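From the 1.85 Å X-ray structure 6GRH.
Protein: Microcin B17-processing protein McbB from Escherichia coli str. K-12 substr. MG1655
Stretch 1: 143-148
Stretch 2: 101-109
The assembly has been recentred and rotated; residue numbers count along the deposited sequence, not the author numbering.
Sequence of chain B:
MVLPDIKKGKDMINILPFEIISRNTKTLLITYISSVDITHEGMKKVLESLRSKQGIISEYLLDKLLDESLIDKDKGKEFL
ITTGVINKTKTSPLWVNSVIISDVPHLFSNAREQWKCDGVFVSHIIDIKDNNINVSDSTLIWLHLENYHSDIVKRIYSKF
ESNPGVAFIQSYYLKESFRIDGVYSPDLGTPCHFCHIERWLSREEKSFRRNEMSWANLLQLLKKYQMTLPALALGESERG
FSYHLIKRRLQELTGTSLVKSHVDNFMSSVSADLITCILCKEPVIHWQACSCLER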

# COMPACT_ATOMS: atom_id res chain seq x y z
N LEU B 143 -10.70 2.17 26.20
CA LEU B 143 -9.69 2.93 26.94
C LEU B 143 -9.32 4.18 26.15
O LEU B 143 -8.78 4.07 25.07
CB LEU B 143 -8.47 2.08 27.18
CG LEU B 143 -7.22 2.70 27.80
CD1 LEU B 143 -7.49 3.30 29.18
CD2 LEU B 143 -6.13 1.63 27.87
N HIS B 144 -9.61 5.36 26.70
CA HIS B 144 -9.36 6.61 26.01
C HIS B 144 -8.34 7.40 26.82
O HIS B 144 -8.58 7.71 27.98
CB HIS B 144 -10.64 7.42 25.82
CG HIS B 144 -10.42 8.78 25.26
ND1 HIS B 144 -10.06 8.98 23.95
CD2 HIS B 144 -10.43 10.00 25.84
CE1 HIS B 144 -9.90 10.28 23.74
NE2 HIS B 144 -10.15 10.92 24.86
N LEU B 145 -7.21 7.74 26.18
CA LEU B 145 -6.13 8.49 26.82
C LEU B 145 -5.77 9.79 26.09
O LEU B 145 -5.42 9.75 24.90
CB LEU B 145 -4.87 7.62 26.89
CG LEU B 145 -5.02 6.34 27.72
CD1 LEU B 145 -3.75 5.50 27.65
CD2 LEU B 145 -5.34 6.69 29.17
N GLU B 146 -5.89 10.92 26.78
CA GLU B 146 -5.27 12.18 26.34
C GLU B 146 -3.78 12.20 26.62
O GLU B 146 -2.98 12.64 25.79
CB GLU B 146 -5.94 13.40 27.00
CG GLU B 146 -7.23 13.78 26.33
CD GLU B 146 -7.78 15.16 26.65
OE1 GLU B 146 -7.08 16.04 27.20
OE2 GLU B 146 -8.95 15.34 26.28
N ASN B 147 -3.39 11.73 27.80
CA ASN B 147 -1.98 11.67 28.15
C ASN B 147 -1.54 10.21 28.08
O ASN B 147 -1.65 9.46 29.04
CB ASN B 147 -1.77 12.31 29.50
CG ASN B 147 -2.29 13.73 29.53
OD1 ASN B 147 -1.95 14.54 28.65
ND2 ASN B 147 -3.15 14.04 30.50
N TYR B 148 -1.02 9.84 26.91
CA TYR B 148 -0.71 8.45 26.61
C TYR B 148 0.55 7.98 27.36
O TYR B 148 1.50 8.71 27.48
CB TYR B 148 -0.51 8.28 25.11
CG TYR B 148 -0.12 6.89 24.74
CD1 TYR B 148 -1.08 5.94 24.46
CD2 TYR B 148 1.23 6.52 24.69
CE1 TYR B 148 -0.72 4.64 24.16
CE2 TYR B 148 1.61 5.24 24.37
CZ TYR B 148 0.63 4.29 24.11
OH TYR B 148 1.02 3.03 23.77
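Stretch 2 (101-109) ISDVPHLFS

Stretch 2 enters as the last two residues of a β-strand and runs parallel to the strand at the start of stretch 1, with Ile 101 paired to Leu 143 (CA–CA 4.8 Å) and Ser 102 to His 144 (CA–CA 4.9 Å). Ile 101 is extended (phi/psi −109/129) and its carbonyl supplies the backbone link between the strands: His 144 N donates to Ile 101 O at 2.8 Å, with a nearly straight N–H···O angle of 164°. Ile 101 O also accepts a CA–H···O contact from Leu 143 CA at 3.3 Å. The side chains of Ile 101 and Leu 143 share one face of the sheet and meet through Ile 101 CG2 and Leu 143 CD1, 4.0 Å apart.

Ser 102, still extended at −153/156, turns its side chain to the other face, alongside that of His 144. Its hydroxyl takes up the next carbonyl of the partner strand, Ser 102 OG donating to His 144 O at 2.7 Å, while Ser 102 CA makes a CA–H···O contact of 3.2 Å with that same oxygen. The hydroxyl also accepts from Val 104 N, with Ser 102 OG 3.0 Å from that nitrogen, and so ties the strand end to the bend that follows.

At Asp 103 the chain leaves the extended conformation (−84/−9), and the CA–CA separation from Leu 145 widens to 5.7 Å. Asp 103 has its CA-to-CB bond directed toward stretch 1, and its carboxylate receives two consecutive backbone amides: Glu 146 N donates to Asp 103 OD1 at 2.9 Å, and Asn 147 N to Asp 103 OD2 at 2.8 Å. A water reinforces this clasp, donating to Asp 103 OD2 (2.6 Å) and to Asn 147 O (2.5 Å), and thereby joins two acceptors that cannot bond each other directly.

Val 104 also points toward stretch 1. Val 104 CG1 lies 3.7 Å from Glu 146 CD; Val 104 CG2 lies 3.9 Å from His 144 CD2, at the edge of the imidazole, and is also close to Glu 146. A 3-10 segment (105–107) follows. Pro 105 and His 106 make no contact, but the turn brings Leu 107 CD2 to 4.1 Å from His 144 NE2. Phe 108 packs against the same ring in an offset edge-to-face arrangement, its edge toward the imidazole face, with ring centroids 5.7 Å apart and planes at 86°; Phe 108 CZ approaches His 144 CD2 to 3.9 Å.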

# COMPACT_ATOMS: atom_id res chain seq x y z
N ILE B 101 -12.88 3.59 30.12
CA ILE B 101 -11.83 3.84 31.10
C ILE B 101 -10.99 4.98 30.54
O ILE B 101 -10.57 4.95 29.35
CB ILE B 101 -10.95 2.59 31.37
CG1 ILE B 101 -11.80 1.41 31.88
CG2 ILE B 101 -9.88 2.93 32.41
CD1 ILE B 101 -11.07 0.11 32.17
N SER B 102 -10.77 6.01 31.34
CA SER B 102 -10.08 7.20 30.79
C SER B 102 -9.33 7.98 31.81
O SER B 102 -9.66 7.95 33.00
CB SER B 102 -11.11 8.12 30.11
OG SER B 102 -10.47 9.13 29.34
N ASP B 103 -8.33 8.72 31.34
CA ASP B 103 -7.64 9.73 32.14
C ASP B 103 -8.37 11.07 32.12
O ASP B 103 -8.01 11.96 32.87
CB ASP B 103 -6.16 9.88 31.72
CG ASP B 103 -5.96 10.43 30.29
OD1 ASP B 103 -6.90 10.56 29.48
OD2 ASP B 103 -4.77 10.68 29.95
N VAL B 104 -9.39 11.21 31.27
CA VAL B 104 -10.26 12.40 31.29
C VAL B 104 -11.74 11.97 31.44
O VAL B 104 -12.55 12.29 30.58
CB VAL B 104 -10.06 13.32 30.03
CG1 VAL B 104 -8.69 13.98 30.07
CG2 VAL B 104 -10.24 12.57 28.72
N PRO B 105 -12.08 11.27 32.54
CA PRO B 105 -13.46 10.80 32.68
C PRO B 105 -14.51 11.89 32.66
O PRO B 105 -15.63 11.64 32.22
CB PRO B 105 -13.46 10.10 34.04
CG PRO B 105 -12.35 10.75 34.80
CD PRO B 105 -11.29 11.02 33.76
N HIS B 106 -14.18 13.09 33.14
CA HIS B 106 -15.08 14.26 33.04
C HIS B 106 -15.58 14.60 31.61
O HIS B 106 -16.70 15.07 31.47
CB HIS B 106 -14.46 15.50 33.72
CG HIS B 106 -13.08 15.84 33.24
ND1 HIS B 106 -11.97 15.08 33.54
CD2 HIS B 106 -12.64 16.86 32.46
CE1 HIS B 106 -10.90 15.62 32.98
NE2 HIS B 106 -11.28 16.70 32.32
N LEU B 107 -14.79 14.31 30.57
CA LEU B 107 -15.25 14.46 29.17
C LEU B 107 -16.48 13.60 28.87
O LEU B 107 -17.25 13.91 27.97
CB LEU B 107 -14.12 14.12 28.17
CG LEU B 107 -14.44 14.03 26.66
CD1 LEU B 107 -14.94 15.39 26.14
CD2 LEU B 107 -13.22 13.51 25.85
N PHE B 108 -16.67 12.53 29.64
CA PHE B 108 -17.76 11.58 29.43
C PHE B 108 -18.83 11.63 30.51
O PHE B 108 -19.64 10.73 30.58
CB PHE B 108 -17.20 10.17 29.39
CG PHE B 108 -16.18 9.97 28.34
CD1 PHE B 108 -14.84 9.97 28.64
CD2 PHE B 108 -16.57 9.79 27.02
CE1 PHE B 108 -13.88 9.76 27.65
CE2 PHE B 108 -15.63 9.58 26.03
CZ PHE B 108 -14.28 9.57 26.35
N SER B 109 -18.85 12.70 31.30
CA SER B 109 -19.75 12.75 32.46
C SER B 109 -21.24 12.76 32.08
O SER B 109 -22.08 12.45 32.92
CB SER B 109 -19.42 13.94 33.33
OG SER B 109 -19.65 15.13 32.63
O HOH W 1 -2.84 9.47 31.28